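Local coordinates for protein adenosine 5'-monophosphoramidase HNT1 (Candida albicans, PDB 6IQ1) that probably hydrolyses adenosine 5'-monophosphoramidates to AMP and ammonium or an amine, as a homodimeric member of the HINT branch of the histidine triad family, at residues Lys11-Glu16 with Lys27-Leu32; Lys21-Ala26 with Leu65-Lys70; Pro46-His49 with Asn55-Asp58. All blocks are in the same frame, centred on the assembly; numbering follows the deposited sequence.

Interaction 1: Lys11-Glu16 with Lys27-Leu32; sequences KIIKGE and KTYSFL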
loop_
_atom_site.group_PDB
_atom_site.type_symbol
_atom_site.label_atom_id
_atom_site.label_comp_id
_atom_site.label_asym_id
_atom_site.label_seq_id
_atom_site.Cartn_x
_atom_site.Cartn_y
_atom_site.Cartn_z
ATOM N N LYS D 11 -22.010 -3.445 0.430
ATOM C CA LYS D 11 -23.203 -2.905 -0.217
ATOM C C LYS D 11 -22.842 -2.167 -1.504
ATOM O O LYS D 11 -23.571 -2.254 -2.501
ATOM C CB LYS D 11 -23.953 -1.962 0.727
ATOM C CG LYS D 11 -24.755 -2.611 1.849
ATOM C CD LYS D 11 -25.001 -1.577 2.966
ATOM C CE LYS D 11 -25.829 -2.126 4.121
ATOM N NZ LYS D 11 -25.469 -1.438 5.403
ATOM N N ILE D 12 -21.728 -1.424 -1.501
ATOM C CA ILE D 12 -21.306 -0.706 -2.702
ATOM C C ILE D 12 -20.986 -1.686 -3.830
ATOM O O ILE D 12 -21.354 -1.456 -4.992
ATOM C CB ILE D 12 -20.105 0.206 -2.394
ATOM C CG1 ILE D 12 -20.554 1.553 -1.826
ATOM C CG2 ILE D 12 -19.260 0.437 -3.648
ATOM C CD1 ILE D 12 -19.400 2.393 -1.238
ATOM N N ILE D 13 -20.289 -2.789 -3.506
ATOM C CA ILE D 13 -20.002 -3.823 -4.504
ATOM C C ILE D 13 -21.302 -4.361 -5.103
ATOM O O ILE D 13 -21.463 -4.418 -6.327
ATOM C CB ILE D 13 -19.146 -4.949 -3.884
ATOM C CG1 ILE D 13 -17.705 -4.498 -3.649
ATOM C CG2 ILE D 13 -19.098 -6.159 -4.772
ATOM C CD1 ILE D 13 -16.934 -5.451 -2.786
ATOM N N LYS D 14 -22.263 -4.735 -4.251
ATOM C CA LYS D 14 -23.564 -5.202 -4.733
ATOM C C LYS D 14 -24.393 -4.108 -5.404
ATOM O O LYS D 14 -25.410 -4.425 -6.023
ATOM C CB LYS D 14 -24.366 -5.819 -3.585
ATOM C CG LYS D 14 -23.801 -7.144 -3.085
ATOM C CD LYS D 14 -24.147 -7.416 -1.625
ATOM C CE LYS D 14 -25.489 -8.117 -1.508
ATOM N NZ LYS D 14 -25.906 -8.323 -0.092
ATOM N N GLY D 15 -23.998 -2.842 -5.316
ATOM C CA GLY D 15 -24.765 -1.791 -5.961
ATOM C C GLY D 15 -25.954 -1.302 -5.172
ATOM O O GLY D 15 -26.788 -0.571 -5.721
ATOM N N GLU D 16 -26.061 -1.693 -3.899
ATOM C CA GLU D 16 -27.125 -1.232 -3.019
ATOM C C GLU D 16 -26.862 0.168 -2.492
ATOM O O GLU D 16 -27.811 0.868 -2.128
ATOM C CB GLU D 16 -27.301 -2.215 -1.860
ATOM C CG GLU D 16 -27.711 -3.627 -2.327
ATOM C CD GLU D 16 -27.562 -4.706 -1.251
ATOM O OE1 GLU D 16 -27.045 -4.400 -0.154
ATOM O OE2 GLU D 16 -27.953 -5.872 -1.509
ATOM N N LYS D 27 -12.314 -10.210 -9.263
ATOM C CA LYS D 27 -11.942 -10.199 -7.858
ATOM C C LYS D 27 -11.858 -8.813 -7.217
ATOM O O LYS D 27 -11.878 -8.729 -5.985
ATOM C CB LYS D 27 -10.599 -10.929 -7.670
ATOM C CG LYS D 27 -10.754 -12.450 -7.654
ATOM C CD LYS D 27 -9.410 -13.156 -7.851
ATOM C CE LYS D 27 -9.590 -14.626 -8.250
ATOM N NZ LYS D 27 -10.491 -15.366 -7.313
ATOM N N THR D 28 -11.793 -7.733 -7.994
ATOM C CA THR D 28 -11.505 -6.425 -7.429
ATOM C C THR D 28 -12.537 -5.393 -7.872
ATOM O O THR D 28 -13.074 -5.473 -8.980
ATOM C CB THR D 28 -10.085 -5.983 -7.837
ATOM O OG1 THR D 28 -9.135 -6.926 -7.329
ATOM C CG2 THR D 28 -9.752 -4.615 -7.285
ATOM N N TYR D 29 -12.797 -4.407 -7.002
ATOM C CA TYR D 29 -13.738 -3.323 -7.282
ATOM C C TYR D 29 -13.135 -1.972 -6.903
ATOM O O TYR D 29 -12.641 -1.794 -5.778
ATOM C CB TYR D 29 -15.059 -3.538 -6.528
ATOM C CG TYR D 29 -16.151 -2.576 -6.933
ATOM C CD1 TYR D 29 -16.217 -1.295 -6.389
ATOM C CD2 TYR D 29 -17.111 -2.942 -7.856
ATOM C CE1 TYR D 29 -17.197 -0.410 -6.760
ATOM C CE2 TYR D 29 -18.117 -2.061 -8.228
ATOM C CZ TYR D 29 -18.151 -0.798 -7.680
ATOM O OH TYR D 29 -19.136 0.088 -8.055
ATOM N N SER D 30 -13.204 -1.005 -7.815
ATOM C CA SER D 30 -12.620 0.298 -7.530
ATOM C C SER D 30 -13.558 1.434 -7.933
ATOM O O SER D 30 -14.362 1.311 -8.860
ATOM C CB SER D 30 -11.242 0.445 -8.211
ATOM O OG SER D 30 -11.346 0.330 -9.610
ATOM N N PHE D 31 -13.428 2.555 -7.226
ATOM C CA PHE D 31 -14.361 3.668 -7.311
ATOM C C PHE D 31 -13.739 4.889 -6.644
ATOM O O PHE D 31 -12.809 4.775 -5.839
ATOM C CB PHE D 31 -15.716 3.324 -6.664
ATOM C CG PHE D 31 -15.622 2.903 -5.216
ATOM C CD1 PHE D 31 -15.167 1.635 -4.864
ATOM C CD2 PHE D 31 -16.012 3.761 -4.209
ATOM C CE1 PHE D 31 -15.086 1.242 -3.526
ATOM C CE2 PHE D 31 -15.944 3.376 -2.862
ATOM C CZ PHE D 31 -15.476 2.122 -2.518
ATOM N N LEU D 32 -14.275 6.061 -7.000
ATOM C CA LEU D 32 -13.805 7.336 -6.469
ATOM C C LEU D 32 -14.081 7.465 -4.975
ATOM O O LEU D 32 -15.137 7.057 -4.476
ATOM C CB LEU D 32 -14.489 8.489 -7.191
ATOM C CG LEU D 32 -13.989 8.867 -8.583
ATOM C CD1 LEU D 32 -14.886 9.954 -9.194
ATOM C CD2 LEU D 32 -12.529 9.320 -8.547
#
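I12 carries most of this contact, its two branches reaching two aromatic rings of the strand 28-32. CG2 sits over one face of the F31 ring in a CH-pi contact, 4.2 Å from the ring centroid and 10° off the normal. The same methyl also meets the Y29 ring obliquely, with CG2 3.8 Å from Y29 CE1. The remaining contacts are apolar. I12 CD1 packs against F31 CE2 at 3.9 Å, and I13 CG1 lies 4.0 Å from Y29 CB, the two side chains lying alongside one another and running opposite ways. Branched isoleucines suit these places because each can offer methyl and methylene groups in different directions. Y29 CG lies anti to the backbone N (chi1 -171°), which carries its ring out toward the helix, while its phenol oxygen is hydrogen-bonded to S19 OG.

No hydrogen bond or salt bridge crosses the contact. Within 11-16, the helix closes in a Schellman motif: G15 N bonds to I12 O and E16 N to K11 O, with G15 taking the positive phi that glycine accommodates readily. A salt bridge spans this turn, K14 NZ to E16 OE2.

This is helix-on-sheet packing in the HIT fold, with the I13 side chain about 6 Å from the bound zinc; I13 and F31 also touch I45 of strand 42-46, and Y29 leans on K21 and E24 of strand 21-24.

Interaction 2: Lys21-Ala26 with Leu65-Lys70; sequences KLIETA and LPVVKK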
loop_
_atom_site.group_PDB
_atom_site.type_symbol
_atom_site.label_atom_id
_atom_site.label_comp_id
_atom_site.label_asym_id
_atom_site.label_seq_id
_atom_site.Cartn_x
_atom_site.Cartn_y
_atom_site.Cartn_z
ATOM N N LYS D 21 -18.059 4.173 -10.202
ATOM C CA LYS D 21 -17.281 2.975 -10.505
ATOM C C LYS D 21 -16.218 3.226 -11.574
ATOM O O LYS D 21 -16.439 3.953 -12.545
ATOM C CB LYS D 21 -18.203 1.842 -10.959
ATOM C CG LYS D 21 -17.480 0.550 -11.282
ATOM C CD LYS D 21 -18.452 -0.524 -11.725
ATOM C CE LYS D 21 -18.528 -0.626 -13.240
ATOM N NZ LYS D 21 -18.185 -2.003 -13.715
ATOM N N LEU D 22 -15.056 2.594 -11.403
ATOM C CA LEU D 22 -13.950 2.801 -12.319
ATOM C C LEU D 22 -13.624 1.456 -12.951
ATOM O O LEU D 22 -14.301 1.039 -13.894
ATOM C CB LEU D 22 -12.775 3.466 -11.581
ATOM C CG LEU D 22 -12.896 4.957 -11.188
ATOM C CD1 LEU D 22 -11.702 5.402 -10.382
ATOM C CD2 LEU D 22 -13.025 5.855 -12.414
ATOM N N ILE D 23 -12.619 0.748 -12.472
ATOM C CA ILE D 23 -12.259 -0.559 -12.997
ATOM C C ILE D 23 -12.876 -1.613 -12.094
ATOM O O ILE D 23 -12.800 -1.511 -10.867
ATOM C CB ILE D 23 -10.729 -0.712 -13.087
ATOM C CG1 ILE D 23 -10.177 0.131 -14.255
ATOM C CG2 ILE D 23 -10.327 -2.181 -13.218
ATOM C CD1 ILE D 23 -8.646 0.113 -14.379
ATOM N N GLU D 24 -13.509 -2.610 -12.690
ATOM C CA GLU D 24 -13.962 -3.772 -11.942
ATOM C C GLU D 24 -13.408 -5.048 -12.572
ATOM O O GLU D 24 -13.198 -5.130 -13.786
ATOM C CB GLU D 24 -15.477 -3.845 -11.873
ATOM C CG GLU D 24 -15.945 -4.853 -10.860
ATOM C CD GLU D 24 -17.446 -5.043 -10.845
ATOM O OE1 GLU D 24 -18.190 -4.130 -11.303
ATOM O OE2 GLU D 24 -17.867 -6.120 -10.357
ATOM N N THR D 25 -13.181 -6.042 -11.722
ATOM C CA THR D 25 -12.533 -7.296 -12.073
ATOM C C THR D 25 -13.356 -8.412 -11.434
ATOM O O THR D 25 -14.224 -8.153 -10.597
ATOM C CB THR D 25 -11.052 -7.264 -11.601
ATOM O OG1 THR D 25 -10.246 -6.526 -12.534
ATOM C CG2 THR D 25 -10.463 -8.613 -11.413
ATOM N N ALA D 26 -13.129 -9.653 -11.871
ATOM C CA ALA D 26 -13.724 -10.787 -11.174
ATOM C C ALA D 26 -13.483 -10.704 -9.671
ATOM O O ALA D 26 -14.352 -11.072 -8.871
ATOM C CB ALA D 26 -13.165 -12.101 -11.728
ATOM N N LEU D 65 -2.819 -5.024 -6.805
ATOM C CA LEU D 65 -1.817 -4.115 -7.363
ATOM C C LEU D 65 -1.828 -4.030 -8.898
ATOM O O LEU D 65 -1.580 -2.927 -9.420
ATOM C CB LEU D 65 -0.426 -4.502 -6.835
ATOM C CG LEU D 65 -0.307 -4.317 -5.319
ATOM C CD1 LEU D 65 1.070 -4.723 -4.827
ATOM C CD2 LEU D 65 -0.664 -2.876 -4.905
ATOM N N PRO D 66 -2.095 -5.096 -9.665
ATOM C CA PRO D 66 -2.288 -4.879 -11.106
ATOM C C PRO D 66 -3.466 -3.965 -11.420
ATOM O O PRO D 66 -3.394 -3.175 -12.372
ATOM C CB PRO D 66 -2.488 -6.298 -11.643
ATOM C CG PRO D 66 -1.672 -7.121 -10.732
ATOM C CD PRO D 66 -1.917 -6.530 -9.369
ATOM N N VAL D 67 -4.531 -4.005 -10.623
ATOM C CA VAL D 67 -5.601 -3.035 -10.833
ATOM C C VAL D 67 -5.118 -1.621 -10.509
ATOM O O VAL D 67 -5.389 -0.673 -11.264
ATOM C CB VAL D 67 -6.839 -3.418 -10.014
ATOM C CG1 VAL D 67 -7.861 -2.282 -10.041
ATOM C CG2 VAL D 67 -7.417 -4.734 -10.535
ATOM N N VAL D 68 -4.403 -1.448 -9.382
ATOM C CA VAL D 68 -3.881 -0.124 -9.034
ATOM C C VAL D 68 -2.973 0.382 -10.149
ATOM O O VAL D 68 -3.041 1.547 -10.549
ATOM C CB VAL D 68 -3.149 -0.152 -7.673
ATOM C CG1 VAL D 68 -2.609 1.229 -7.318
ATOM C CG2 VAL D 68 -4.063 -0.652 -6.569
ATOM N N LYS D 69 -2.142 -0.503 -10.699
ATOM C CA LYS D 69 -1.276 -0.113 -11.804
ATOM C C LYS D 69 -2.092 0.354 -12.999
ATOM O O LYS D 69 -1.796 1.394 -13.599
ATOM C CB LYS D 69 -0.376 -1.275 -12.206
ATOM C CG LYS D 69 0.405 -0.995 -13.452
ATOM C CD LYS D 69 1.419 -2.080 -13.671
ATOM C CE LYS D 69 2.021 -1.997 -15.038
ATOM N NZ LYS D 69 2.549 -3.335 -15.319
ATOM N N LYS D 70 -3.131 -0.403 -13.358
ATOM C CA LYS D 70 -3.990 0.017 -14.457
ATOM C C LYS D 70 -4.653 1.369 -14.158
ATOM O O LYS D 70 -4.799 2.209 -15.059
ATOM C CB LYS D 70 -5.029 -1.073 -14.750
ATOM C CG LYS D 70 -5.611 -0.980 -16.158
ATOM C CD LYS D 70 -6.653 -2.034 -16.383
ATOM C CE LYS D 70 -7.439 -1.802 -17.676
ATOM N NZ LYS D 70 -8.469 -2.857 -17.859
#
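I23 and V67 bring together the strand 21-24 and the helix 58-74, which packs across the antiparallel sheet of the HIT fold. This is plain helix-on-sheet packing: no hydrogen bond passes between the two segments, and 195 Å² of surface is buried.

I23 can be followed outward. Its CB points toward the helix, and from there the side chain divides. CG2, anti to the backbone N, meets V67 CG1 at 4.0 Å. The other branch runs through CG1 and ends at CD1, with the chain fully extended (chi2 177°). That terminal methyl lies along the aliphatic part of K70, 3.8 Å from K70 CB and 3.5 Å from K70 CD. An isoleucine suits the place because its short branch serves the valine while its long one reaches the next turn of the helix. Outside the two segments it also touches L71 and V74 of the same helix and L144 of the second subunit.

K70 is suited to the edge of the contact. Its methylenes cover I23, while its extended chain carries NZ on to a salt bridge with D148 of the second subunit. V67, by contrast, is buried, and its second methyl, CG2, turns toward T25. V67 also touches T28 of strand 28-32 and I44 of strand 42-46.

Within the strand, K21 NZ and E24 OE1 form a salt bridge in which the amino group approaches on the anti side, 23° out of the carboxylate plane; E24 OE2 is paired with K47. Beyond the end of the strand, T25 closes the contact, with OG1 packed against V67 CG2 at 3.9 Å.

Interaction 3: Pro46-His49 with Asn55-Asp58; sequences PKHH and NIPD. With ZN (zinc ion), chain H.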
loop_
_atom_site.group_PDB
_atom_site.type_symbol
_atom_site.label_atom_id
_atom_site.label_comp_id
_atom_site.label_asym_id
_atom_site.label_seq_id
_atom_site.Cartn_x
_atom_site.Cartn_y
_atom_site.Cartn_z
ATOM N N PRO D 46 -10.803 -5.603 -2.477
ATOM C CA PRO D 46 -11.184 -6.972 -2.822
ATOM C C PRO D 46 -12.679 -7.159 -2.599
ATOM O O PRO D 46 -13.283 -6.512 -1.742
ATOM C CB PRO D 46 -10.359 -7.823 -1.852
ATOM C CG PRO D 46 -10.181 -6.942 -0.656
ATOM C CD PRO D 46 -10.078 -5.524 -1.195
ATOM N N LYS D 47 -13.285 -8.048 -3.394
ATOM C CA LYS D 47 -14.714 -8.310 -3.233
ATOM C C LYS D 47 -14.988 -9.175 -2.010
ATOM O O LYS D 47 -16.038 -9.035 -1.369
ATOM C CB LYS D 47 -15.275 -8.958 -4.488
ATOM C CG LYS D 47 -15.610 -7.953 -5.584
ATOM C CD LYS D 47 -15.572 -8.623 -6.966
ATOM C CE LYS D 47 -16.098 -7.693 -8.049
ATOM N NZ LYS D 47 -16.507 -8.445 -9.279
ATOM N N HIS D 48 -14.053 -10.049 -1.672
ATOM C CA HIS D 48 -14.089 -10.807 -0.431
ATOM C C HIS D 48 -14.045 -9.872 0.776
ATOM O O HIS D 48 -13.180 -8.989 0.860
ATOM C CB HIS D 48 -12.886 -11.749 -0.428
ATOM C CG HIS D 48 -12.872 -12.737 0.691
ATOM N ND1 HIS D 48 -12.483 -12.405 1.971
ATOM C CD2 HIS D 48 -13.148 -14.060 0.709
ATOM C CE1 HIS D 48 -12.551 -13.476 2.740
ATOM N NE2 HIS D 48 -12.952 -14.493 1.997
ATOM N N HIS D 49 -14.953 -10.077 1.733
ATOM C CA HIS D 49 -14.993 -9.203 2.907
ATOM C C HIS D 49 -13.978 -9.668 3.946
ATOM O O HIS D 49 -14.175 -10.693 4.605
ATOM C CB HIS D 49 -16.387 -9.157 3.529
ATOM C CG HIS D 49 -16.450 -8.327 4.773
ATOM N ND1 HIS D 49 -16.837 -7.002 4.766
ATOM C CD2 HIS D 49 -16.130 -8.615 6.058
ATOM C CE1 HIS D 49 -16.766 -6.514 5.992
ATOM N NE2 HIS D 49 -16.342 -7.473 6.796
ATOM N N ASN D 55 -6.806 -10.924 6.497
ATOM C CA ASN D 55 -8.076 -11.625 6.366
ATOM C C ASN D 55 -8.482 -11.844 4.914
ATOM O O ASN D 55 -9.616 -12.259 4.668
ATOM C CB ASN D 55 -9.194 -10.861 7.092
ATOM C CG ASN D 55 -8.835 -10.526 8.536
ATOM O OD1 ASN D 55 -8.743 -9.358 8.901
ATOM N ND2 ASN D 55 -8.627 -11.552 9.359
ATOM N N ILE D 56 -7.609 -11.575 3.956
ATOM C CA ILE D 56 -7.955 -11.597 2.535
ATOM C C ILE D 56 -7.247 -12.777 1.883
ATOM O O ILE D 56 -6.037 -12.943 2.073
ATOM C CB ILE D 56 -7.573 -10.276 1.836
ATOM C CG1 ILE D 56 -8.299 -9.099 2.490
ATOM C CG2 ILE D 56 -7.940 -10.307 0.375
ATOM C CD1 ILE D 56 -9.808 -9.221 2.447
ATOM N N PRO D 57 -7.948 -13.607 1.115
ATOM C CA PRO D 57 -7.280 -14.741 0.460
ATOM C C PRO D 57 -6.194 -14.278 -0.503
ATOM O O PRO D 57 -6.276 -13.200 -1.097
ATOM C CB PRO D 57 -8.420 -15.449 -0.286
ATOM C CG PRO D 57 -9.690 -14.933 0.349
ATOM C CD PRO D 57 -9.383 -13.539 0.804
ATOM N N ASP D 58 -5.168 -15.125 -0.650
ATOM C CA ASP D 58 -4.035 -14.810 -1.513
ATOM C C ASP D 58 -4.478 -14.414 -2.917
ATOM O O ASP D 58 -3.927 -13.480 -3.512
ATOM C CB ASP D 58 -3.077 -16.000 -1.572
ATOM C CG ASP D 58 -2.102 -16.029 -0.393
ATOM O OD1 ASP D 58 -2.097 -15.077 0.410
ATOM O OD2 ASP D 58 -1.324 -16.999 -0.274
HETATM ZN ZN ZN H . -17.375 -5.652 3.385
#
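P57 stacks its pyrrolidine ring on H48, and this CH-pi contact is the close-packed part of the junction. P57 CD stands over the imidazole, 3.5 Å from the ring centroid and 11° off the normal, while P57 CG lies 3.6 Å from H48 CD2. A trans chi1 of -172° carries the H48 ring toward 55-58. Proline is apt here: its CD and CG methylenes, with CD polarised by the adjacent N, can lie over an aromatic face, and it occupies the N-cap position of helix 58-74. Alongside, I56 sends CD1 to P46 CG at 3.9 Å and to the carbonyl oxygen of H48 at 3.7 Å. P46 and I56 are buried, and both also touch V105.

The outer side is looser. N55 offers chiefly its backbone, with its O 3.7 Å from H48 CE1, while its amide leads away: OD1 accepts from the backbone N of K52, and ND2 bonds to N81 of the second subunit. H49 is exposed, and its CB points away from 55-58, so it adds little to the packing.

H49 instead turns to the metal. Its ND1 binds zinc at 2.0 Å, where a histidine supplies a neutral nitrogen ligand, and C7, C10 and H104 complete the set. H104 NE2 also bonds to P46 O. The loop therefore contributes one ligand to a Cys2His2 zinc site that includes H104, the first histidine of the predicted histidine triad motif.

All three contacts belong to the HIT domain. The centres of interactions 1 and 2 are about 11 Å apart, those of 1 and 3 about 13 Å, and those of 2 and 3 about 15 Å. Interactions 1 and 2 share one antiparallel sheet through the adjacent strands 28-32 and 21-24, and their segments alternate along the chain. Interaction 3 comes after interaction 1 and falls between the two segments of interaction 2. K47 ties it to both: its backbone N bonds to K27 O, while NZ meets T25 O and E24 OE2. Sheet, packed helices and zinc loop are thus joined, and segments of all three interactions touch the second subunit of the homodimer.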